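Local structure of 3-oxoacyl-(acyl-carrier protein) synthase II (Thermus thermophilus, 1J3N) at residues A79-P90 with H143-T151. The protein catalyses the condensation step of fatty acid elongation, probably joining an acyl group held on the enzyme to malonyl carried by acyl-carrier protein. Residues are numbered along the deposited sequence; the frame is centred on the assembly and turned at random.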
loop_
_atom_site.group_PDB
_atom_site.type_symbol
_atom_site.label_atom_id
_atom_site.label_comp_id
_atom_site.label_asym_id
_atom_site.label_seq_id
_atom_site.Cartn_x
_atom_site.Cartn_y
_atom_site.Cartn_z
ATOM N N ALA A 79 -5.769 -9.710 14.457
ATOM C CA ALA A 79 -5.455 -8.588 15.334
ATOM C C ALA A 79 -5.938 -8.873 16.753
ATOM O O ALA A 79 -5.238 -8.565 17.718
ATOM C CB ALA A 79 -6.095 -7.297 14.799
ATOM N N GLN A 80 -7.131 -9.454 16.891
ATOM C CA GLN A 80 -7.656 -9.786 18.218
ATOM C C GLN A 80 -6.736 -10.819 18.869
ATOM O O GLN A 80 -6.327 -10.667 20.023
ATOM C CB GLN A 80 -9.083 -10.345 18.127
ATOM C CG GLN A 80 -9.751 -10.538 19.495
ATOM C CD GLN A 80 -11.213 -10.952 19.401
ATOM O OE1 GLN A 80 -11.937 -10.530 18.497
ATOM N NE2 GLN A 80 -11.658 -11.767 20.351
ATOM N N LEU A 81 -6.410 -11.870 18.123
ATOM C CA LEU A 81 -5.517 -12.910 18.621
ATOM C C LEU A 81 -4.172 -12.293 19.015
ATOM O O LEU A 81 -3.566 -12.677 20.017
ATOM C CB LEU A 81 -5.299 -13.985 17.549
ATOM C CG LEU A 81 -6.501 -14.823 17.081
ATOM C CD1 LEU A 81 -6.063 -15.776 15.984
ATOM C CD2 LEU A 81 -7.079 -15.601 18.251
ATOM N N ALA A 82 -3.711 -11.327 18.225
ATOM C CA ALA A 82 -2.433 -10.665 18.490
ATOM C C ALA A 82 -2.468 -9.892 19.812
ATOM O O ALA A 82 -1.575 -10.036 20.658
ATOM C CB ALA A 82 -2.090 -9.722 17.345
ATOM N N LEU A 83 -3.497 -9.071 19.984
ATOM C CA LEU A 83 -3.641 -8.290 21.202
ATOM C C LEU A 83 -3.771 -9.209 22.406
ATOM O O LEU A 83 -3.188 -8.948 23.460
ATOM C CB LEU A 83 -4.867 -7.389 21.110
ATOM C CG LEU A 83 -4.754 -6.181 20.186
ATOM C CD1 LEU A 83 -6.102 -5.469 20.140
ATOM C CD2 LEU A 83 -3.665 -5.239 20.707
ATOM N N GLU A 84 -4.526 -10.294 22.244
ATOM C CA GLU A 84 -4.721 -11.249 23.330
ATOM C C GLU A 84 -3.400 -11.900 23.717
ATOM O O GLU A 84 -3.087 -12.036 24.903
ATOM C CB GLU A 84 -5.754 -12.317 22.920
ATOM C CG GLU A 84 -7.188 -11.969 23.344
ATOM C CD GLU A 84 -8.259 -12.744 22.593
ATOM O OE1 GLU A 84 -8.016 -13.912 22.224
ATOM O OE2 GLU A 84 -9.360 -12.185 22.387
ATOM N N ASP A 85 -2.630 -12.296 22.706
ATOM C CA ASP A 85 -1.335 -12.939 22.905
ATOM C C ASP A 85 -0.321 -11.988 23.535
ATOM O O ASP A 85 0.625 -12.425 24.184
ATOM C CB ASP A 85 -0.790 -13.451 21.563
ATOM C CG ASP A 85 0.518 -14.223 21.713
ATOM O OD1 ASP A 85 0.509 -15.316 22.330
ATOM O OD2 ASP A 85 1.556 -13.732 21.213
ATOM N N ALA A 86 -0.526 -10.688 23.343
ATOM C CA ALA A 86 0.386 -9.680 23.883
ATOM C C ALA A 86 -0.009 -9.252 25.297
ATOM O O ALA A 86 0.744 -8.552 25.975
ATOM C CB ALA A 86 0.423 -8.467 22.956
ATOM N N GLY A 87 -1.192 -9.678 25.734
ATOM C CA GLY A 87 -1.663 -9.337 27.062
ATOM C C GLY A 87 -2.061 -7.881 27.187
ATOM O O GLY A 87 -1.890 -7.265 28.242
ATOM N N LEU A 88 -2.604 -7.329 26.110
ATOM C CA LEU A 88 -3.020 -5.933 26.099
ATOM C C LEU A 88 -4.531 -5.756 26.060
ATOM O O LEU A 88 -5.288 -6.699 25.826
ATOM C CB LEU A 88 -2.434 -5.215 24.882
ATOM C CG LEU A 88 -0.933 -4.966 24.780
ATOM C CD1 LEU A 88 -0.585 -4.650 23.336
ATOM C CD2 LEU A 88 -0.527 -3.832 25.696
ATOM N N LYS A 89 -4.946 -4.518 26.290
ATOM C CA LYS A 89 -6.344 -4.126 26.252
ATOM C C LYS A 89 -6.318 -2.687 25.767
ATOM O O LYS A 89 -5.637 -1.850 26.353
ATOM C CB LYS A 89 -6.981 -4.209 27.638
ATOM C CG LYS A 89 -7.154 -5.627 28.165
ATOM C CD LYS A 89 -8.295 -5.709 29.174
ATOM C CE LYS A 89 -8.084 -4.770 30.360
ATOM N NZ LYS A 89 -9.243 -4.777 31.301
ATOM N N PRO A 90 -7.047 -2.384 24.679
ATOM C CA PRO A 90 -7.085 -1.025 24.126
ATOM C C PRO A 90 -7.097 0.087 25.171
ATOM O O PRO A 90 -6.449 1.120 25.000
ATOM C CB PRO A 90 -8.341 -1.035 23.243
ATOM C CG PRO A 90 -9.137 -2.227 23.737
ATOM C CD PRO A 90 -8.072 -3.229 24.047
ATOM N N HIS A 143 -10.506 -0.906 9.637
ATOM C CA HIS A 143 -11.414 -1.602 10.531
ATOM C C HIS A 143 -10.790 -1.922 11.871
ATOM O O HIS A 143 -11.473 -1.911 12.891
ATOM C CB HIS A 143 -11.955 -2.870 9.868
ATOM C CG HIS A 143 -13.206 -2.635 9.090
ATOM N ND1 HIS A 143 -14.397 -2.292 9.696
ATOM C CD2 HIS A 143 -13.441 -2.620 7.758
ATOM C CE1 HIS A 143 -15.311 -2.076 8.769
ATOM N NE2 HIS A 143 -14.757 -2.267 7.584
ATOM N N ILE A 144 -9.488 -2.199 11.878
ATOM C CA ILE A 144 -8.812 -2.494 13.132
ATOM C C ILE A 144 -8.726 -1.221 13.970
ATOM O O ILE A 144 -8.959 -1.247 15.183
ATOM C CB ILE A 144 -7.398 -3.070 12.879
ATOM C CG1 ILE A 144 -7.514 -4.501 12.322
ATOM C CG2 ILE A 144 -6.599 -3.061 14.168
ATOM C CD1 ILE A 144 -6.247 -5.012 11.622
ATOM N N ALA A 145 -8.390 -0.108 13.320
ATOM C CA ALA A 145 -8.292 1.180 14.003
ATOM C C ALA A 145 -9.642 1.595 14.579
ATOM O O ALA A 145 -9.719 2.129 15.693
ATOM C CB ALA A 145 -7.794 2.250 13.039
ATOM N N MET A 146 -10.703 1.353 13.815
ATOM C CA MET A 146 -12.051 1.709 14.246
ATOM C C MET A 146 -12.547 0.857 15.408
ATOM O O MET A 146 -13.150 1.368 16.355
ATOM C CB MET A 146 -13.025 1.592 13.077
ATOM C CG MET A 146 -12.777 2.606 11.972
ATOM S SD MET A 146 -14.030 2.571 10.687
ATOM C CE MET A 146 -13.470 1.224 9.670
ATOM N N ARG A 147 -12.274 -0.440 15.343
ATOM C CA ARG A 147 -12.715 -1.356 16.381
ATOM C C ARG A 147 -12.132 -1.051 17.756
ATOM O O ARG A 147 -12.831 -1.155 18.765
ATOM C CB ARG A 147 -12.365 -2.801 16.000
ATOM C CG ARG A 147 -13.019 -3.831 16.911
ATOM C CD ARG A 147 -12.623 -5.265 16.586
ATOM N NE ARG A 147 -13.467 -6.198 17.328
ATOM C CZ ARG A 147 -13.244 -7.504 17.443
ATOM N NH1 ARG A 147 -12.187 -8.059 16.866
ATOM N NH2 ARG A 147 -14.091 -8.259 18.130
ATOM N N TYR A 148 -10.856 -0.677 17.790
ATOM C CA TYR A 148 -10.168 -0.396 19.048
ATOM C C TYR A 148 -9.935 1.081 19.367
ATOM O O TYR A 148 -9.450 1.410 20.443
ATOM C CB TYR A 148 -8.828 -1.135 19.072
ATOM C CG TYR A 148 -8.953 -2.637 18.915
ATOM C CD1 TYR A 148 -9.634 -3.406 19.862
ATOM C CD2 TYR A 148 -8.397 -3.287 17.821
ATOM C CE1 TYR A 148 -9.754 -4.790 19.714
ATOM C CE2 TYR A 148 -8.510 -4.662 17.665
ATOM C CZ TYR A 148 -9.189 -5.408 18.613
ATOM O OH TYR A 148 -9.296 -6.772 18.452
ATOM N N GLY A 149 -10.275 1.963 18.438
ATOM C CA GLY A 149 -10.091 3.386 18.665
ATOM C C GLY A 149 -8.645 3.852 18.588
ATOM O O GLY A 149 -8.292 4.869 19.182
ATOM N N PHE A 150 -7.809 3.107 17.867
ATOM C CA PHE A 150 -6.401 3.461 17.715
ATOM C C PHE A 150 -6.314 4.610 16.722
ATOM O O PHE A 150 -6.644 4.446 15.544
ATOM C CB PHE A 150 -5.598 2.264 17.192
ATOM C CG PHE A 150 -5.625 1.050 18.094
ATOM C CD1 PHE A 150 -5.665 1.186 19.478
ATOM C CD2 PHE A 150 -5.523 -0.229 17.553
ATOM C CE1 PHE A 150 -5.600 0.081 20.312
ATOM C CE2 PHE A 150 -5.455 -1.352 18.374
ATOM C CZ PHE A 150 -5.492 -1.202 19.760
ATOM N N THR A 151 -5.874 5.778 17.183
ATOM C CA THR A 151 -5.802 6.941 16.306
ATOM C C THR A 151 -4.401 7.306 15.811
ATOM O O THR A 151 -4.179 8.412 15.294
ATOM C CB THR A 151 -6.426 8.180 16.978
ATOM O OG1 THR A 151 -5.712 8.472 18.182
ATOM C CG2 THR A 151 -7.901 7.924 17.311
#
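Tyr148 lies between Leu83 and the aliphatic part of Arg147. Leu83 CD1 sits over one ring face, 3.6 Å from the centroid of the Tyr148 ring and 17° off its normal, a CH-pi contact; Arg147 CD covers the opposite face near the rim. Phe150 takes Tyr148 CB over the centre of one face, while Leu83 CD1 reaches its edge, so one leucine methyl serves both aromatics. Pro90 closes in obliquely on both rings, its CG 4.1 Å from Tyr148 CD1 and its CB 4.2 Å from Phe150 CE1. A tyrosine is long enough to span the gap between segments 79-86 and 143-148, whose axes come within 12.1 Å of each other and cross at -54°; its OH ends 3.4 Å from Gln80 CA. At the polar margin Arg147, with CG anti to the backbone N and the chain extended to NE, carries its guanidinium across to Gln80. Gln80 OE1 accepts a bond from Arg147 NH1 at 3.0 Å, bent to 139°, and a weak one from NH2. The amide suits this place because its other end, NE2, donates to Glu84 OE2 at 3.1 Å, which fixes the flip of the amide and links the arginine indirectly to a carboxylate. With Gln80 replaced by an alanine, the Arg147 guanidinium and the Glu84 carboxylate would probably each lose this partner. Small Ala79 lets Ile144 CD1 approach deeper in. Helices 70-86 and 139-148 thus lie side by side on the thiolase-fold sheet of the N-terminal half: Leu83, Ile144 and Phe150 all rest on Leu184 of strand 182-189, Ile144 also meets strand 98-103, and from helix 139-148 itself Ala145 and Met146 pack against Ala262 and His266 of the second subunit.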